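Local coordinates for FtsZ-like protein of unknown function (Nostoc punctiforme, PDB 3C8L), which is of unknown function but is described as FtsZ-like and belongs to a family of conserved hypothetical proteins, at residues 20-31 / 67-77. Sequence-based numbering, arbitrary orientation.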
loop_
_atom_site.group_PDB
_atom_site.type_symbol
_atom_site.label_atom_id
_atom_site.label_comp_id
_atom_site.label_asym_id
_atom_site.label_seq_id
_atom_site.Cartn_x
_atom_site.Cartn_y
_atom_site.Cartn_z
ATOM N N GLN A 20 -5.512 -20.561 -8.268
ATOM C CA GLN A 20 -5.599 -20.899 -9.688
ATOM C C GLN A 20 -5.583 -19.719 -10.659
ATOM O O GLN A 20 -5.743 -19.933 -11.864
ATOM C CB GLN A 20 -6.838 -21.776 -9.979
ATOM C CG GLN A 20 -6.932 -23.027 -9.143
ATOM C CD GLN A 20 -8.102 -23.901 -9.533
ATOM O OE1 GLN A 20 -9.075 -23.445 -10.158
ATOM N NE2 GLN A 20 -8.019 -25.174 -9.153
ATOM N N GLU A 21 -5.417 -18.467 -10.193
ATOM C CA GLU A 21 -5.399 -17.330 -11.132
ATOM C C GLU A 21 -4.215 -16.370 -10.972
ATOM O O GLU A 21 -4.381 -15.232 -10.527
ATOM C CB GLU A 21 -6.722 -16.561 -11.134
ATOM C CG GLU A 21 -7.897 -17.307 -11.813
ATOM C CD GLU A 21 -7.790 -17.447 -13.326
ATOM O OE1 GLU A 21 -6.975 -16.753 -13.956
ATOM O OE2 GLU A 21 -8.572 -18.244 -13.910
ATOM N N PRO A 22 -3.011 -16.817 -11.347
ATOM C CA PRO A 22 -1.876 -15.907 -11.295
ATOM C C PRO A 22 -2.089 -14.644 -12.140
ATOM O O PRO A 22 -1.517 -13.609 -11.829
ATOM C CB PRO A 22 -0.699 -16.767 -11.787
ATOM C CG PRO A 22 -1.297 -17.968 -12.357
ATOM C CD PRO A 22 -2.636 -18.160 -11.823
ATOM N N THR A 23 -2.887 -14.718 -13.208
ATOM C CA THR A 23 -3.176 -13.525 -13.978
ATOM C C THR A 23 -3.816 -12.421 -13.102
ATOM O O THR A 23 -3.488 -11.243 -13.258
ATOM C CB THR A 23 -4.149 -13.820 -15.154
ATOM O OG1 THR A 23 -3.534 -14.757 -16.039
ATOM C CG2 THR A 23 -4.426 -12.548 -15.960
ATOM N N ILE A 24 -4.737 -12.799 -12.222
ATOM C CA ILE A 24 -5.426 -11.880 -11.316
ATOM C C ILE A 24 -4.420 -11.241 -10.360
ATOM O O ILE A 24 -4.426 -10.033 -10.127
ATOM C CB ILE A 24 -6.547 -12.635 -10.544
ATOM C CG1 ILE A 24 -7.685 -13.005 -11.511
ATOM C CG2 ILE A 24 -7.085 -11.791 -9.398
ATOM C CD1 ILE A 24 -8.830 -13.736 -10.878
ATOM N N ALA A 25 -3.563 -12.069 -9.780
ATOM C CA ALA A 25 -2.530 -11.552 -8.872
ATOM C C ALA A 25 -1.639 -10.546 -9.620
ATOM O O ALA A 25 -1.347 -9.449 -9.117
ATOM C CB ALA A 25 -1.703 -12.699 -8.302
ATOM N N ALA A 26 -1.229 -10.906 -10.840
ATOM C CA ALA A 26 -0.371 -10.043 -11.639
ATOM C C ALA A 26 -1.042 -8.719 -12.028
ATOM O O ALA A 26 -0.432 -7.667 -11.937
ATOM C CB ALA A 26 0.107 -10.774 -12.888
ATOM N N SER A 27 -2.300 -8.806 -12.460
ATOM C CA SER A 27 -3.055 -7.613 -12.845
ATOM C C SER A 27 -3.207 -6.666 -11.659
ATOM O O SER A 27 -3.031 -5.444 -11.786
ATOM C CB SER A 27 -4.427 -8.004 -13.418
ATOM O OG SER A 27 -4.253 -8.661 -14.659
ATOM N N ARG A 28 -3.541 -7.236 -10.507
ATOM C CA ARG A 28 -3.706 -6.443 -9.281
ATOM C C ARG A 28 -2.375 -5.835 -8.853
ATOM O O ARG A 28 -2.346 -4.715 -8.335
ATOM C CB ARG A 28 -4.267 -7.285 -8.171
ATOM C CG ARG A 28 -5.739 -7.595 -8.377
ATOM C CD ARG A 28 -6.298 -8.572 -7.381
ATOM N NE ARG A 28 -7.744 -8.755 -7.566
ATOM C CZ ARG A 28 -8.480 -9.685 -6.990
ATOM N NH1 ARG A 28 -7.931 -10.565 -6.180
ATOM N NH2 ARG A 28 -9.795 -9.755 -7.255
ATOM N N ALA A 29 -1.268 -6.554 -9.061
ATOM C CA ALA A 29 0.050 -6.032 -8.721
ATOM C C ALA A 29 0.413 -4.794 -9.559
ATOM O O ALA A 29 0.927 -3.804 -9.034
ATOM C CB ALA A 29 1.117 -7.111 -8.865
ATOM N N VAL A 30 0.157 -4.836 -10.866
ATOM C CA VAL A 30 0.399 -3.693 -11.743
ATOM C C VAL A 30 -0.498 -2.511 -11.315
ATOM O O VAL A 30 -0.034 -1.364 -11.218
ATOM C CB VAL A 30 0.165 -4.068 -13.226
ATOM C CG1 VAL A 30 0.275 -2.841 -14.135
ATOM C CG2 VAL A 30 1.171 -5.139 -13.661
ATOM N N ARG A 31 -1.774 -2.789 -11.041
ATOM C CA ARG A 31 -2.694 -1.731 -10.603
ATOM C C ARG A 31 -2.167 -1.083 -9.325
ATOM O O ARG A 31 -2.126 0.141 -9.207
ATOM C CB ARG A 31 -4.101 -2.277 -10.344
ATOM C CG ARG A 31 -5.042 -1.185 -9.725
ATOM C CD ARG A 31 -6.456 -1.619 -9.665
ATOM N NE ARG A 31 -6.629 -2.717 -8.735
ATOM C CZ ARG A 31 -7.678 -3.532 -8.727
ATOM N NH1 ARG A 31 -8.635 -3.417 -9.638
ATOM N NH2 ARG A 31 -7.735 -4.504 -7.834
ATOM N N GLN A 67 1.148 -19.322 -16.555
ATOM C CA GLN A 67 -0.306 -19.206 -16.607
ATOM C C GLN A 67 -0.785 -17.754 -16.698
ATOM O O GLN A 67 -1.985 -17.520 -16.766
ATOM C CB GLN A 67 -0.955 -19.869 -15.391
ATOM C CG GLN A 67 -0.806 -21.393 -15.348
ATOM C CD GLN A 67 -1.428 -22.013 -14.126
ATOM O OE1 GLN A 67 -2.356 -21.449 -13.512
ATOM N NE2 GLN A 67 -0.886 -23.151 -13.709
ATOM N N VAL A 68 0.142 -16.790 -16.702
ATOM C CA VAL A 68 -0.255 -15.386 -16.778
ATOM C C VAL A 68 -0.620 -14.988 -18.206
ATOM O O VAL A 68 0.139 -15.208 -19.140
ATOM C CB VAL A 68 0.859 -14.482 -16.235
ATOM C CG1 VAL A 68 0.522 -12.994 -16.460
ATOM C CG2 VAL A 68 1.054 -14.726 -14.741
ATOM N N ARG A 69 -1.807 -14.414 -18.347
ATOM C CA ARG A 69 -2.325 -13.918 -19.638
ATOM C C ARG A 69 -1.825 -12.482 -19.820
ATOM O O ARG A 69 -2.314 -11.534 -19.177
ATOM C CB ARG A 69 -3.841 -13.987 -19.646
ATOM C CG ARG A 69 -4.363 -15.417 -19.451
ATOM C CD ARG A 69 -5.869 -15.511 -19.541
ATOM N NE ARG A 69 -6.542 -14.780 -18.476
ATOM C CZ ARG A 69 -6.868 -15.265 -17.279
ATOM N NH1 ARG A 69 -6.591 -16.506 -16.944
ATOM N NH2 ARG A 69 -7.476 -14.482 -16.385
ATOM N N GLU A 70 -0.830 -12.327 -20.688
ATOM C CA GLU A 70 -0.151 -11.049 -20.869
ATOM C C GLU A 70 -1.000 -9.873 -21.248
ATOM O O GLU A 70 -0.846 -8.783 -20.704
ATOM C CB GLU A 70 0.982 -11.201 -21.899
ATOM C CG GLU A 70 1.595 -9.886 -22.396
ATOM C CD GLU A 70 2.872 -10.080 -23.208
ATOM O OE1 GLU A 70 3.579 -11.108 -22.988
ATOM O OE2 GLU A 70 3.171 -9.188 -24.038
ATOM N N GLU A 71 -1.907 -10.080 -22.181
ATOM C CA GLU A 71 -2.739 -8.996 -22.681
ATOM C C GLU A 71 -3.630 -8.384 -21.610
ATOM O O GLU A 71 -3.846 -7.177 -21.589
ATOM C CB GLU A 71 -3.554 -9.468 -23.894
ATOM C CG GLU A 71 -2.696 -9.922 -25.118
ATOM C CD GLU A 71 -1.977 -11.270 -24.984
ATOM O OE1 GLU A 71 -2.276 -12.071 -24.051
ATOM O OE2 GLU A 71 -1.117 -11.562 -25.853
ATOM N N GLU A 72 -4.152 -9.220 -20.735
ATOM C CA GLU A 72 -4.982 -8.764 -19.638
ATOM C C GLU A 72 -4.165 -7.941 -18.635
ATOM O O GLU A 72 -4.626 -6.911 -18.156
ATOM C CB GLU A 72 -5.627 -9.974 -18.950
ATOM C CG GLU A 72 -6.467 -9.667 -17.755
ATOM C CD GLU A 72 -7.287 -10.865 -17.261
ATOM O OE1 GLU A 72 -7.478 -11.823 -18.035
ATOM O OE2 GLU A 72 -7.772 -10.800 -16.108
ATOM N N VAL A 73 -2.939 -8.362 -18.360
ATOM C CA VAL A 73 -2.073 -7.636 -17.426
ATOM C C VAL A 73 -1.702 -6.267 -18.008
ATOM O O VAL A 73 -1.790 -5.257 -17.313
ATOM C CB VAL A 73 -0.822 -8.461 -17.091
ATOM C CG1 VAL A 73 0.162 -7.645 -16.247
ATOM C CG2 VAL A 73 -1.203 -9.755 -16.376
ATOM N N LEU A 74 -1.273 -6.229 -19.265
ATOM C CA LEU A 74 -0.872 -4.955 -19.856
ATOM C C LEU A 74 -2.008 -3.961 -20.015
ATOM O O LEU A 74 -1.776 -2.762 -19.993
ATOM C CB LEU A 74 -0.116 -5.150 -21.183
ATOM C CG LEU A 74 1.283 -5.755 -21.051
ATOM C CD1 LEU A 74 1.932 -5.914 -22.425
ATOM C CD2 LEU A 74 2.160 -4.924 -20.120
ATOM N N ALA A 75 -3.235 -4.462 -20.149
ATOM C CA ALA A 75 -4.394 -3.587 -20.272
ATOM C C ALA A 75 -4.630 -2.784 -18.969
ATOM O O ALA A 75 -5.386 -1.819 -18.979
ATOM C CB ALA A 75 -5.648 -4.386 -20.668
ATOM N N VAL A 76 -4.030 -3.168 -17.852
ATOM C CA VAL A 76 -4.154 -2.371 -16.623
ATOM C C VAL A 76 -3.491 -0.994 -16.835
ATOM O O VAL A 76 -3.914 -0.007 -16.233
ATOM C CB VAL A 76 -3.505 -3.113 -15.431
ATOM C CG1 VAL A 76 -3.463 -2.247 -14.149
ATOM C CG2 VAL A 76 -4.255 -4.429 -15.178
ATOM N N LEU A 77 -2.426 -0.930 -17.644
ATOM C CA LEU A 77 -1.774 0.344 -17.888
ATOM C C LEU A 77 -2.647 1.187 -18.792
ATOM O O LEU A 77 -3.108 0.709 -19.847
ATOM C CB LEU A 77 -0.410 0.139 -18.519
ATOM C CG LEU A 77 0.660 -0.617 -17.728
ATOM C CD1 LEU A 77 1.847 -0.915 -18.621
ATOM C CD2 LEU A 77 1.084 0.137 -16.463
HETATM O O HOH W 1 -4.396 -19.837 -14.433
HETATM O O HOH W 2 -4.327 -16.934 -14.490
HETATM O O HOH W 3 -7.387 -8.732 -14.599
#
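Gln67 lays its CB against Pro22 CG (3.6 Å), where the proline, opening helix 22-34, offers a rigid apolar ring. Val68 adds a methyl contact, CG2 to Pro22 CB. Arg69, the N-cap of helix 70-74, donates a fairly straight bond from its backbone N to Thr23 OG1 (2.9 Å), and that hydroxyl also lies over one face of its guanidinium. Arginine suits a place between two carboxylates, its several N-H groups serving both in a salt-bridge network: NH1 meets the syn lone pair of Glu21 OE1 (3.0 Å), while NE and NH2 both reach Glu72 OE1 from one face of its carboxylate. With CG anti to its backbone N (chi1 177°), Glu72 runs across Thr23 CG2 to Arg69; an alanine here would probably leave Arg69 with Glu21 alone of the pair, freer to turn, and the Thr23 methyl less covered. Val73 is a knob among Thr23, Ala26, Ser27 and Val30; small Ala26 and Ser27 let it sit close. Val76 spreads its methyls over Ser27, Val30 and Arg31, and Leu77 CD2 touches Val30 CG1. The axes of 22-31 and 70-74, 8.9 Å apart, cross at -23°. Both helices cover one sheet, Pro22 and Val30 on strand 107-120, Val68 and Leu77 on strand 55-62.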